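Local coordinates for 3-oxoacyl-[acyl-carrier-protein] synthase 3 (Pseudomonas aeruginosa, PDB 2X3E) that probably catalyses the condensation of acetyl-CoA with malonyl-ACP, the first condensation of fatty acid synthesis, as a homodimer of the thiolase-like superfamily, at residues 6-11 with 322-327; 46-51 with 157-162; 78-83 with 138-143; 113-118 with 305-310. The protein carries 1 engineered substitution. One frame throughout, in Å; residues are numbered along the deposited sequence.

Interaction 1. Residues 6-11 with 322-327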
loop_
_atom_site.group_PDB
_atom_site.type_symbol
_atom_site.label_atom_id
_atom_site.label_comp_id
_atom_site.label_asym_id
_atom_site.label_seq_id
_atom_site.Cartn_x
_atom_site.Cartn_y
_atom_site.Cartn_z
ATOM N N ALA A 6 -9.814 16.861 -4.639
ATOM C CA ALA A 6 -8.412 16.861 -4.256
ATOM C C ALA A 6 -7.648 17.649 -5.303
ATOM O O ALA A 6 -7.718 17.321 -6.485
ATOM C CB ALA A 6 -7.887 15.441 -4.188
ATOM N N VAL A 7 -6.917 18.673 -4.863
ATOM C CA VAL A 7 -6.243 19.610 -5.754
ATOM C C VAL A 7 -4.721 19.560 -5.603
ATOM O O VAL A 7 -4.191 19.700 -4.504
ATOM C CB VAL A 7 -6.724 21.050 -5.480
ATOM C CG1 VAL A 7 -5.913 22.045 -6.289
ATOM C CG2 VAL A 7 -8.212 21.181 -5.784
ATOM N N VAL A 8 -4.019 19.379 -6.717
ATOM C CA VAL A 8 -2.553 19.446 -6.717
ATOM C C VAL A 8 -2.128 20.887 -6.425
ATOM O O VAL A 8 -2.604 21.818 -7.070
ATOM C CB VAL A 8 -1.953 18.996 -8.075
ATOM C CG1 VAL A 8 -0.439 19.188 -8.089
ATOM C CG2 VAL A 8 -2.302 17.537 -8.360
ATOM N N CYS A 9 -1.235 21.067 -5.453
ATOM C CA CYS A 9 -0.767 22.406 -5.082
ATOM C C CYS A 9 0.737 22.504 -4.798
ATOM O O CYS A 9 1.214 23.567 -4.432
ATOM C CB CYS A 9 -1.575 22.940 -3.890
ATOM S SG CYS A 9 -1.468 21.972 -2.377
ATOM N N GLY A 10 1.483 21.419 -5.015
ATOM C CA GLY A 10 2.928 21.415 -4.782
ATOM C C GLY A 10 3.610 20.263 -5.490
ATOM O O GLY A 10 3.017 19.198 -5.663
ATOM N N LEU A 11 4.852 20.489 -5.920
ATOM C CA LEU A 11 5.651 19.472 -6.605
ATOM C C LEU A 11 7.091 19.576 -6.133
ATOM O O LEU A 11 7.622 20.674 -5.974
ATOM C CB LEU A 11 5.583 19.661 -8.127
ATOM C CG LEU A 11 6.382 18.693 -9.010
ATOM C CD1 LEU A 11 5.771 17.310 -9.004
ATOM C CD2 LEU A 11 6.475 19.225 -10.434
ATOM N N ARG A 322 -6.493 19.660 -14.943
ATOM C CA ARG A 322 -5.906 20.853 -15.542
ATOM C C ARG A 322 -4.738 21.262 -14.663
ATOM O O ARG A 322 -4.856 21.269 -13.439
ATOM C CB ARG A 322 -6.932 21.977 -15.673
ATOM C CG ARG A 322 -8.018 21.678 -16.715
ATOM C CD ARG A 322 -8.982 22.843 -16.888
ATOM N NE ARG A 322 -9.575 23.233 -15.608
ATOM C CZ ARG A 322 -9.522 24.453 -15.064
ATOM N NH1 ARG A 322 -8.921 25.474 -15.685
ATOM N NH2 ARG A 322 -10.099 24.665 -13.888
ATOM N N TRP A 323 -3.598 21.560 -15.283
ATOM C CA TRP A 323 -2.366 21.790 -14.527
ATOM C C TRP A 323 -2.446 23.140 -13.819
ATOM O O TRP A 323 -2.774 24.149 -14.454
ATOM C CB TRP A 323 -1.136 21.734 -15.445
ATOM C CG TRP A 323 0.163 21.885 -14.698
ATOM C CD1 TRP A 323 1.012 22.947 -14.736
ATOM C CD2 TRP A 323 0.731 20.949 -13.780
ATOM N NE1 TRP A 323 2.083 22.728 -13.907
ATOM C CE2 TRP A 323 1.935 21.505 -13.305
ATOM C CE3 TRP A 323 0.337 19.694 -13.312
ATOM C CZ2 TRP A 323 2.752 20.847 -12.385
ATOM C CZ3 TRP A 323 1.154 19.036 -12.395
ATOM C CH2 TRP A 323 2.347 19.621 -11.942
ATOM N N PRO A 324 -2.171 23.163 -12.500
ATOM C CA PRO A 324 -2.257 24.398 -11.740
ATOM C C PRO A 324 -0.964 25.195 -11.786
ATOM O O PRO A 324 0.048 24.717 -12.308
ATOM C CB PRO A 324 -2.515 23.898 -10.319
ATOM C CG PRO A 324 -1.755 22.627 -10.244
ATOM C CD PRO A 324 -1.781 22.031 -11.635
ATOM N N LYS A 325 -1.002 26.397 -11.230
ATOM C CA LYS A 325 0.189 27.234 -11.122
ATOM C C LYS A 325 1.047 26.734 -9.964
ATOM O O LYS A 325 0.699 26.932 -8.796
ATOM C CB LYS A 325 -0.207 28.694 -10.899
ATOM C CG LYS A 325 -1.073 29.274 -12.019
ATOM C CD LYS A 325 -1.630 30.640 -11.655
ATOM C CE LYS A 325 -2.557 31.170 -12.743
ATOM N NZ LYS A 325 -3.755 30.294 -12.945
ATOM N N ILE A 326 2.158 26.075 -10.288
ATOM C CA ILE A 326 3.051 25.505 -9.276
ATOM C C ILE A 326 4.361 26.269 -9.253
ATOM O O ILE A 326 4.939 26.549 -10.310
ATOM C CB ILE A 326 3.355 24.011 -9.548
ATOM C CG1 ILE A 326 2.078 23.173 -9.448
ATOM C CG2 ILE A 326 4.412 23.484 -8.573
ATOM C CD1 ILE A 326 1.451 23.162 -8.054
ATOM N N VAL A 327 4.826 26.605 -8.047
ATOM C CA VAL A 327 6.092 27.304 -7.875
ATOM C C VAL A 327 7.238 26.326 -8.136
ATOM O O VAL A 327 7.319 25.266 -7.482
ATOM C CB VAL A 327 6.249 27.900 -6.455
ATOM C CG1 VAL A 327 7.604 28.578 -6.305
ATOM C CG2 VAL A 327 5.132 28.886 -6.158
HETATM O O HOH W 1 3.293 25.828 -5.863
HETATM O O HOH W 2 8.894 22.406 -7.608
#

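Interaction 2. Residues 46-51 with 157-162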
loop_
_atom_site.group_PDB
_atom_site.type_symbol
_atom_site.label_atom_id
_atom_site.label_comp_id
_atom_site.label_asym_id
_atom_site.label_seq_id
_atom_site.Cartn_x
_atom_site.Cartn_y
_atom_site.Cartn_z
ATOM N N HIS A 46 20.254 7.562 -12.510
ATOM C CA HIS A 46 20.758 7.924 -11.194
ATOM C C HIS A 46 20.663 6.713 -10.271
ATOM O O HIS A 46 19.673 5.970 -10.305
ATOM C CB HIS A 46 19.993 9.126 -10.637
ATOM C CG HIS A 46 20.241 10.392 -11.401
ATOM N ND1 HIS A 46 21.050 11.399 -10.924
ATOM C CD2 HIS A 46 19.800 10.804 -12.613
ATOM C CE1 HIS A 46 21.098 12.379 -11.810
ATOM N NE2 HIS A 46 20.351 12.042 -12.845
ATOM N N ILE A 47 21.709 6.514 -9.468
ATOM C CA ILE A 47 21.878 5.288 -8.690
ATOM C C ILE A 47 21.922 5.623 -7.198
ATOM O O ILE A 47 22.785 6.376 -6.746
ATOM C CB ILE A 47 23.170 4.537 -9.123
ATOM C CG1 ILE A 47 23.120 4.187 -10.620
ATOM C CG2 ILE A 47 23.370 3.272 -8.304
ATOM C CD1 ILE A 47 22.004 3.219 -11.004
ATOM N N ALA A 48 20.988 5.054 -6.442
ATOM C CA ALA A 48 20.811 5.403 -5.030
ATOM C C ALA A 48 22.010 5.030 -4.159
ATOM O O ALA A 48 22.332 5.746 -3.212
ATOM C CB ALA A 48 19.542 4.763 -4.485
ATOM N N GLY A 49 22.664 3.914 -4.472
ATOM C CA GLY A 49 23.861 3.493 -3.736
ATOM C C GLY A 49 23.526 3.133 -2.301
ATOM O O GLY A 49 22.768 2.192 -2.063
ATOM N N ASP A 50 24.067 3.883 -1.340
ATOM C CA ASP A 50 23.758 3.624 0.075
ATOM C C ASP A 50 22.428 4.228 0.533
ATOM O O ASP A 50 21.965 3.920 1.634
ATOM C CB ASP A 50 24.909 4.053 1.013
ATOM C CG ASP A 50 25.217 5.549 0.964
ATOM O OD1 ASP A 50 24.420 6.337 0.414
ATOM O OD2 ASP A 50 26.281 5.938 1.498
ATOM N N LEU A 51 21.815 5.065 -0.306
ATOM C CA LEU A 51 20.515 5.663 0.002
ATOM C C LEU A 51 19.383 4.699 -0.342
ATOM O O LEU A 51 19.466 3.965 -1.326
ATOM C CB LEU A 51 20.325 6.978 -0.766
ATOM C CG LEU A 51 21.339 8.087 -0.471
ATOM C CD1 LEU A 51 20.971 9.335 -1.235
ATOM C CD2 LEU A 51 21.417 8.396 1.017
ATOM N N PHE A 157 16.666 0.909 -16.153
ATOM C CA PHE A 157 16.137 1.348 -14.863
ATOM C C PHE A 157 17.053 2.289 -14.083
ATOM O O PHE A 157 18.263 2.098 -14.017
ATOM C CB PHE A 157 15.747 0.143 -13.988
ATOM C CG PHE A 157 14.503 -0.550 -14.455
ATOM C CD1 PHE A 157 13.256 -0.010 -14.190
ATOM C CD2 PHE A 157 14.578 -1.729 -15.182
ATOM C CE1 PHE A 157 12.101 -0.630 -14.638
ATOM C CE2 PHE A 157 13.431 -2.354 -15.628
ATOM C CZ PHE A 157 12.188 -1.806 -15.352
ATOM N N GLY A 158 16.437 3.301 -13.486
ATOM C CA GLY A 158 17.128 4.233 -12.594
ATOM C C GLY A 158 16.330 4.439 -11.325
ATOM O O GLY A 158 15.232 3.891 -11.181
ATOM N N ASP A 159 16.879 5.244 -10.418
ATOM C CA ASP A 159 16.298 5.493 -9.100
ATOM C C ASP A 159 15.880 6.951 -8.949
ATOM O O ASP A 159 16.418 7.843 -9.609
ATOM C CB ASP A 159 17.319 5.175 -7.999
ATOM C CG ASP A 159 17.817 3.743 -8.043
ATOM O OD1 ASP A 159 17.112 2.869 -8.589
ATOM O OD2 ASP A 159 18.920 3.487 -7.506
ATOM N N GLY A 160 14.941 7.201 -8.045
ATOM C CA GLY A 160 14.511 8.565 -7.782
ATOM C C GLY A 160 13.217 8.645 -7.017
ATOM O O GLY A 160 12.586 7.622 -6.727
ATOM N N ALA A 161 12.836 9.880 -6.695
ATOM C CA ALA A 161 11.598 10.171 -5.992
ATOM C C ALA A 161 10.990 11.457 -6.537
ATOM O O ALA A 161 11.704 12.425 -6.804
ATOM C CB ALA A 161 11.852 10.299 -4.490
ATOM N N GLY A 162 9.669 11.446 -6.702
ATOM C CA GLY A 162 8.905 12.638 -7.025
ATOM C C GLY A 162 7.687 12.720 -6.128
ATOM O O GLY A 162 7.050 11.703 -5.837
HETATM O O HOH W 3 17.480 8.063 -12.399
#

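Interaction 3. Residues 78-83 with 138-143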
loop_
_atom_site.group_PDB
_atom_site.type_symbol
_atom_site.label_atom_id
_atom_site.label_comp_id
_atom_site.label_asym_id
_atom_site.label_seq_id
_atom_site.Cartn_x
_atom_site.Cartn_y
_atom_site.Cartn_z
ATOM N N LEU A 78 3.505 6.773 0.447
ATOM C CA LEU A 78 4.531 6.420 -0.525
ATOM C C LEU A 78 4.009 5.335 -1.445
ATOM O O LEU A 78 3.560 4.273 -0.981
ATOM C CB LEU A 78 5.818 5.918 0.135
ATOM C CG LEU A 78 6.576 6.726 1.194
ATOM C CD1 LEU A 78 8.067 6.369 1.150
ATOM C CD2 LEU A 78 6.361 8.242 1.117
ATOM N N ALA A 79 4.054 5.614 -2.742
ATOM C CA ALA A 79 3.837 4.603 -3.772
ATOM C C ALA A 79 5.205 4.025 -4.114
ATOM O O ALA A 79 6.032 4.721 -4.710
ATOM C CB ALA A 79 3.192 5.227 -4.995
ATOM N N THR A 80 5.452 2.778 -3.701
ATOM C CA THR A 80 6.765 2.133 -3.868
ATOM C C THR A 80 6.669 0.609 -3.893
ATOM O O THR A 80 5.760 0.024 -3.299
ATOM C CB THR A 80 7.771 2.544 -2.744
ATOM O OG1 THR A 80 9.091 2.104 -3.083
ATOM C CG2 THR A 80 7.392 1.958 -1.379
ATOM N N SER A 81 7.611 -0.013 -4.599
ATOM C CA SER A 81 7.823 -1.465 -4.569
ATOM C C SER A 81 9.195 -1.806 -3.962
ATOM O O SER A 81 9.628 -2.957 -3.999
ATOM C CB SER A 81 7.748 -2.038 -5.984
ATOM O OG SER A 81 6.552 -1.645 -6.629
ATOM N N THR A 82 9.876 -0.797 -3.422
ATOM C CA THR A 82 11.238 -0.951 -2.924
ATOM C C THR A 82 11.359 -0.213 -1.602
ATOM O O THR A 82 12.216 0.665 -1.428
ATOM C CB THR A 82 12.257 -0.418 -3.948
ATOM O OG1 THR A 82 11.876 0.902 -4.354
ATOM C CG2 THR A 82 12.310 -1.322 -5.168
ATOM N N GLY A 83 10.471 -0.562 -0.673
ATOM C CA GLY A 83 10.483 0.022 0.664
ATOM C C GLY A 83 11.765 -0.331 1.397
ATOM O O GLY A 83 12.428 -1.306 1.053
ATOM N N GLY A 138 5.906 9.264 -5.145
ATOM C CA GLY A 138 6.288 8.146 -6.002
ATOM C C GLY A 138 7.789 7.970 -5.896
ATOM O O GLY A 138 8.537 8.870 -6.248
ATOM N N VAL A 139 8.227 6.827 -5.376
ATOM C CA VAL A 139 9.649 6.570 -5.159
ATOM C C VAL A 139 9.975 5.109 -5.406
ATOM O O VAL A 139 9.249 4.221 -4.963
ATOM C CB VAL A 139 10.089 6.953 -3.720
ATOM C CG1 VAL A 139 9.224 6.246 -2.650
ATOM C CG2 VAL A 139 11.575 6.658 -3.509
ATOM N N ASP A 140 11.073 4.865 -6.107
ATOM C CA ASP A 140 11.584 3.518 -6.269
ATOM C C ASP A 140 13.100 3.538 -6.451
ATOM O O ASP A 140 13.657 4.468 -7.047
ATOM C CB ASP A 140 10.889 2.808 -7.442
ATOM C CG ASP A 140 9.673 1.988 -7.007
ATOM O OD1 ASP A 140 9.803 1.180 -6.069
ATOM O OD2 ASP A 140 8.587 2.131 -7.615
ATOM N N THR A 141 13.749 2.516 -5.904
ATOM C CA THR A 141 15.186 2.316 -6.031
ATOM C C THR A 141 15.445 0.936 -6.648
ATOM O O THR A 141 16.123 0.075 -6.063
ATOM C CB THR A 141 15.897 2.434 -4.673
ATOM O OG1 THR A 141 15.213 1.629 -3.704
ATOM C CG2 THR A 141 15.924 3.891 -4.204
ATOM N N PHE A 142 14.901 0.744 -7.845
ATOM C CA PHE A 142 15.020 -0.528 -8.559
ATOM C C PHE A 142 16.450 -0.992 -8.792
ATOM O O PHE A 142 16.679 -2.194 -8.895
ATOM C CB PHE A 142 14.272 -0.483 -9.901
ATOM C CG PHE A 142 12.906 -1.104 -9.854
ATOM C CD1 PHE A 142 12.007 -0.759 -8.859
ATOM C CD2 PHE A 142 12.516 -2.037 -10.810
ATOM C CE1 PHE A 142 10.745 -1.327 -8.814
ATOM C CE2 PHE A 142 11.256 -2.609 -10.768
ATOM C CZ PHE A 142 10.367 -2.249 -9.765
ATOM N N SER A 143 17.408 -0.071 -8.876
ATOM C CA SER A 143 18.812 -0.470 -9.075
ATOM C C SER A 143 19.286 -1.460 -8.011
ATOM O O SER A 143 20.116 -2.320 -8.298
ATOM C CB SER A 143 19.754 0.737 -9.117
ATOM O OG SER A 143 20.002 1.250 -7.818
HETATM O O HOH W 4 6.121 0.934 -7.218
#

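Interaction 4. Residues 113-118 with 305-310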
loop_
_atom_site.group_PDB
_atom_site.type_symbol
_atom_site.label_atom_id
_atom_site.label_comp_id
_atom_site.label_asym_id
_atom_site.label_seq_id
_atom_site.Cartn_x
_atom_site.Cartn_y
_atom_site.Cartn_z
ATOM N N THR A 113 2.512 1.678 -11.962
ATOM C CA THR A 113 1.256 2.434 -11.854
ATOM C C THR A 113 1.034 3.028 -10.453
ATOM O O THR A 113 -0.034 3.565 -10.162
ATOM C CB THR A 113 0.039 1.539 -12.217
ATOM O OG1 THR A 113 0.382 0.671 -13.306
ATOM C CG2 THR A 113 -1.175 2.391 -12.596
ATOM N N GLY A 114 2.045 2.936 -9.593
ATOM C CA GLY A 114 1.937 3.374 -8.205
ATOM C C GLY A 114 1.546 4.827 -8.001
ATOM O O GLY A 114 0.785 5.134 -7.093
ATOM N N PHE A 115 2.061 5.727 -8.828
ATOM C CA PHE A 115 1.749 7.151 -8.666
ATOM C C PHE A 115 0.284 7.462 -9.025
ATOM O O PHE A 115 -0.378 8.253 -8.331
ATOM C CB PHE A 115 2.710 8.017 -9.473
ATOM C CG PHE A 115 2.623 9.481 -9.140
ATOM C CD1 PHE A 115 3.170 9.966 -7.964
ATOM C CD2 PHE A 115 1.982 10.368 -10.000
ATOM C CE1 PHE A 115 3.083 11.313 -7.645
ATOM C CE2 PHE A 115 1.894 11.713 -9.691
ATOM C CZ PHE A 115 2.450 12.189 -8.512
ATOM N N VAL A 116 -0.227 6.816 -10.078
ATOM C CA VAL A 116 -1.635 6.980 -10.464
ATOM C C VAL A 116 -2.592 6.406 -9.405
ATOM O O VAL A 116 -3.557 7.079 -9.006
ATOM C CB VAL A 116 -1.929 6.381 -11.858
ATOM C CG1 VAL A 116 -3.392 6.581 -12.240
ATOM C CG2 VAL A 116 -1.034 7.030 -12.917
ATOM N N TYR A 117 -2.323 5.178 -8.956
ATOM C CA TYR A 117 -3.079 4.558 -7.858
ATOM C C TYR A 117 -2.946 5.374 -6.587
ATOM O O TYR A 117 -3.908 5.526 -5.839
ATOM C CB TYR A 117 -2.599 3.123 -7.586
ATOM C CG TYR A 117 -3.378 2.056 -8.329
ATOM C CD1 TYR A 117 -3.061 1.704 -9.641
ATOM C CD2 TYR A 117 -4.431 1.397 -7.713
ATOM C CE1 TYR A 117 -3.787 0.723 -10.311
ATOM C CE2 TYR A 117 -5.158 0.426 -8.371
ATOM C CZ TYR A 117 -4.836 0.088 -9.665
ATOM O OH TYR A 117 -5.568 -0.896 -10.290
ATOM N N GLY A 118 -1.736 5.869 -6.340
ATOM C CA GLY A 118 -1.468 6.765 -5.216
ATOM C C GLY A 118 -2.340 8.003 -5.223
ATOM O O GLY A 118 -2.864 8.393 -4.184
ATOM N N MET A 305 -4.323 18.052 -18.998
ATOM C CA MET A 305 -3.278 17.067 -18.737
ATOM C C MET A 305 -3.853 15.699 -18.370
ATOM O O MET A 305 -4.875 15.598 -17.682
ATOM C CB MET A 305 -2.383 17.566 -17.598
ATOM C CG MET A 305 -1.279 16.601 -17.163
ATOM S SD MET A 305 -0.292 17.295 -15.821
ATOM C CE MET A 305 0.823 18.349 -16.745
ATOM N N VAL A 306 -3.182 14.653 -18.845
ATOM C CA VAL A 306 -3.433 13.289 -18.401
ATOM C C VAL A 306 -2.120 12.635 -17.968
ATOM O O VAL A 306 -1.097 12.726 -18.663
ATOM C CB VAL A 306 -4.112 12.449 -19.497
ATOM C CG1 VAL A 306 -4.198 10.969 -19.094
ATOM C CG2 VAL A 306 -5.504 13.005 -19.782
ATOM N N LEU A 307 -2.164 12.013 -16.795
ATOM C CA LEU A 307 -1.081 11.193 -16.297
ATOM C C LEU A 307 -1.521 9.756 -16.510
ATOM O O LEU A 307 -2.671 9.417 -16.250
ATOM C CB LEU A 307 -0.838 11.445 -14.808
ATOM C CG LEU A 307 -0.797 12.900 -14.347
ATOM C CD1 LEU A 307 -0.568 12.978 -12.832
ATOM C CD2 LEU A 307 0.275 13.678 -15.089
ATOM N N THR A 308 -0.616 8.909 -16.973
ATOM C CA THR A 308 -0.979 7.527 -17.251
ATOM C C THR A 308 0.156 6.555 -16.937
ATOM O O THR A 308 1.333 6.858 -17.151
ATOM C CB THR A 308 -1.457 7.373 -18.711
ATOM O OG1 THR A 308 -1.958 6.044 -18.922
ATOM C CG2 THR A 308 -0.333 7.669 -19.688
ATOM N N GLY A 309 -0.216 5.387 -16.413
ATOM C CA GLY A 309 0.744 4.352 -16.065
ATOM C C GLY A 309 0.297 2.957 -16.461
ATOM O O GLY A 309 -0.891 2.692 -16.608
ATOM N N PHE A 310 1.274 2.076 -16.651
ATOM C CA PHE A 310 1.049 0.638 -16.831
ATOM C C PHE A 310 2.263 -0.062 -16.227
ATOM O O PHE A 310 3.380 0.416 -16.379
ATOM C CB PHE A 310 0.904 0.268 -18.317
ATOM C CG PHE A 310 1.140 -1.194 -18.600
ATOM C CD1 PHE A 310 0.113 -2.117 -18.475
ATOM C CD2 PHE A 310 2.400 -1.647 -18.962
ATOM C CE1 PHE A 310 0.333 -3.470 -18.718
ATOM C CE2 PHE A 310 2.629 -2.994 -19.212
ATOM C CZ PHE A 310 1.586 -3.908 -19.085
#

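Interaction 1. Residues 6-11 with 322-327
Ile326 and Pro324 press against the backbone of residues 8-10, showing how an irregular tail can pack on a strand without any direct hydrogen bond. With CG1 beside the backbone N (chi1 -64°) and chi2 placing CD1, the Ile326 methyl lands on the peptide linking Cys9 to Gly10, 3.4 Å from Cys9 C. Its other branch lies alongside Leu11, where Ile326 CG2 meets Leu11 CB at 4.0 Å. Upstream, Pro324 CG comes to 3.4 Å from Val8 O. Trp323 offers the edge of its indole to Leu11: Leu11 CD2 lies near the ring plane, 4.4 Å from Trp323 CH2.

Two waters bridge the segments, and Ser67 OG adds a third polar link by bonding both Leu11 N and Val327 O. One water accepts from Val327 N at 2.8 Å and donates weakly to Cys9 O; the other donates to Leu11 O at 2.7 Å and, at longer range, to Val327 O. In the next shell, Leu294 of helix 285-295 packs on Leu11 and Ile326. The peptide that Ile326 touches belongs to a classic beta bulge, Cys9 and Gly10 both facing Val165, in strand 5-14, which pairs with strand 160-169 in the mixed sheet.

Interaction 2. Residues 46-51 with 157-162
His46 and Asp159 meet through a single direct backbone bond, Asp159 N donating to His46 O at 2.9 Å, with the donor tilted 15° from the carbonyl plane. Water 3 adds an indirect link beside it, accepting from His46 N at 2.8 Å and donating to Asp159 O. The carboxylate of Asp159 then reaches across to the next residues of the loop. CG stands anti to its own carbonyl carbon (chi1 -58°), and OD2 takes the amide of Ala48 on its anti lone pair, the one away from the other oxygen. This bond is short and fairly straight, 2.8 Å from Ala48 N to Asp159 OD2 with 163° at the hydrogen. Ala48 CB also rests against the same oxygen, 3.3 Å from Asp159 OD2, while Asp159 CB lies 3.4 Å from His46 O.

Ala48 opens a type II' turn, closed by Leu51 N bonding to Ala48 O, with Gly49 at positive phi. The imidazole of His46 has its polar partner outside the contact, its ND1 being hydrogen-bonded to Pro16 O. On the far segment, Gly158 shares a backbone hydrogen bond with Asn280, a predicted active-site residue. The loop before helix 53-68 is thus tied to the chain entering strand 160-169. Asp159 OD2 is also hydrogen-bonded to Ser143 OG, and two donors on one oxygen would be expected to stabilise the negative charge of a buried carboxylate.

Interaction 3. Residues 78-83 with 138-143
Ala79 and Gly138 form a parallel beta bridge between strands 75-79 and 133-140, neighbours in the five-stranded sheet, and just beyond it Thr80 begins an ST turn. The backbone supplies one nearly linear bond, Val139 N to Ala79 O at 3.1 Å.

Beyond the Ala79-Gly138 bridge, side chains take over the bonding. Thr80 OG1 accepts from Thr82 N, the bond that defines the turn, and lies 2.8 Å from Val139 O. Asp140 OD1 is gripped twice: Ser81 N binds its syn lone pair at 2.9 Å, and Thr82 OG1 donates to the anti lone pair at 2.7 Å. The same Thr82 hydroxyl accepts from Thr141 N, and its oxygen thus donates to a carboxylate and accepts from an amide; chi1 of 51° holds it between the backbone N and the carbonyl carbon. The other carboxylate oxygen, Asp140 OD2, accepts from water 4, which accepts from Ser81 OG; Asp140 OD2 is also hydrogen-bonded to Ala283 N. Thr141 OG1 is hydrogen-bonded to Ser53 OG.

Apolar contacts are fewer. Leu78 CD1 meets Val139 CG1 at 4.0 Å, and Ser81 CB lies at the edge of the Phe142 ring. Cys87 of the second subunit packs on both Ser81 and Phe142, bringing the dimer interface here. At the far end of the contact, Thr82 CG2 stands 3.7 Å from Phe142 CD1, the two side chains crossing at about a right angle.

Interaction 4. Residues 113-118 with 305-310
Thr113 packs against Gly309 and Phe310 at the start of helix 114-127, its CA 4.7 Å from Gly309 CA. Followed outward, its CB stands 4.5 Å from Gly309 C and there divides. OG1, set beside the backbone N (chi1 -38°), lies 3.6 Å from Phe310 C and is hydrogen-bonded to Thr315 OG1 on the neighbouring strand 315-322. CG2 faces the carbonyl of Gly309, 4.0 Å from Gly309 O. Gly309 has no side chain to hold the helix off, which allows this close approach.

One turn on, Val116 CG2 reaches the strand backbone 3.9 Å from Gly309 N. Phe115 contributes a ring edge, with Leu307 CD1 near the ring plane and 4.2 Å from Phe115 CE2. No hydrogen bond joins the two segments; the fit is van der Waals.

Gly309 lies close to the predicted active-site His250, and Thr113 follows the engineered Ala112 at another predicted active-site position. The axes of helical residues 114-118 and strand residues 305-310 approach to 7.7 Å, with their directions 124° apart. Strand 315-322 adds Val319 against Val116, Tyr117 OH bonds Ala105 N of the second subunit, and the helix lies between the two sheets, as in the layered thiolase fold.

Overall arrangement
All four contacts are largely buried, but they grade from the periphery inward: interaction 1 is centred about 17 Å from the centre of the chain, interaction 4 about 7 Å. Interactions 1, 2 and 3 reach the same five-stranded sheet, 2 and 3 on adjoining strands, where Gly162 O and Gly138 N continue the backbone ladder. Interaction 4 sets its helix against the other sheet while Gly114 and Phe115 touch Ala79 and Gly138 of interaction 3. Chemistry differs with place: one aspartate carboxylate anchors each of interactions 2 and 3, next to the regular sheet pairing; interactions 1 and 4 are mainly apolar, although 4 lies nearest the predicted active-site residues, and Trp323 meets Met305 where 1 and 4 touch.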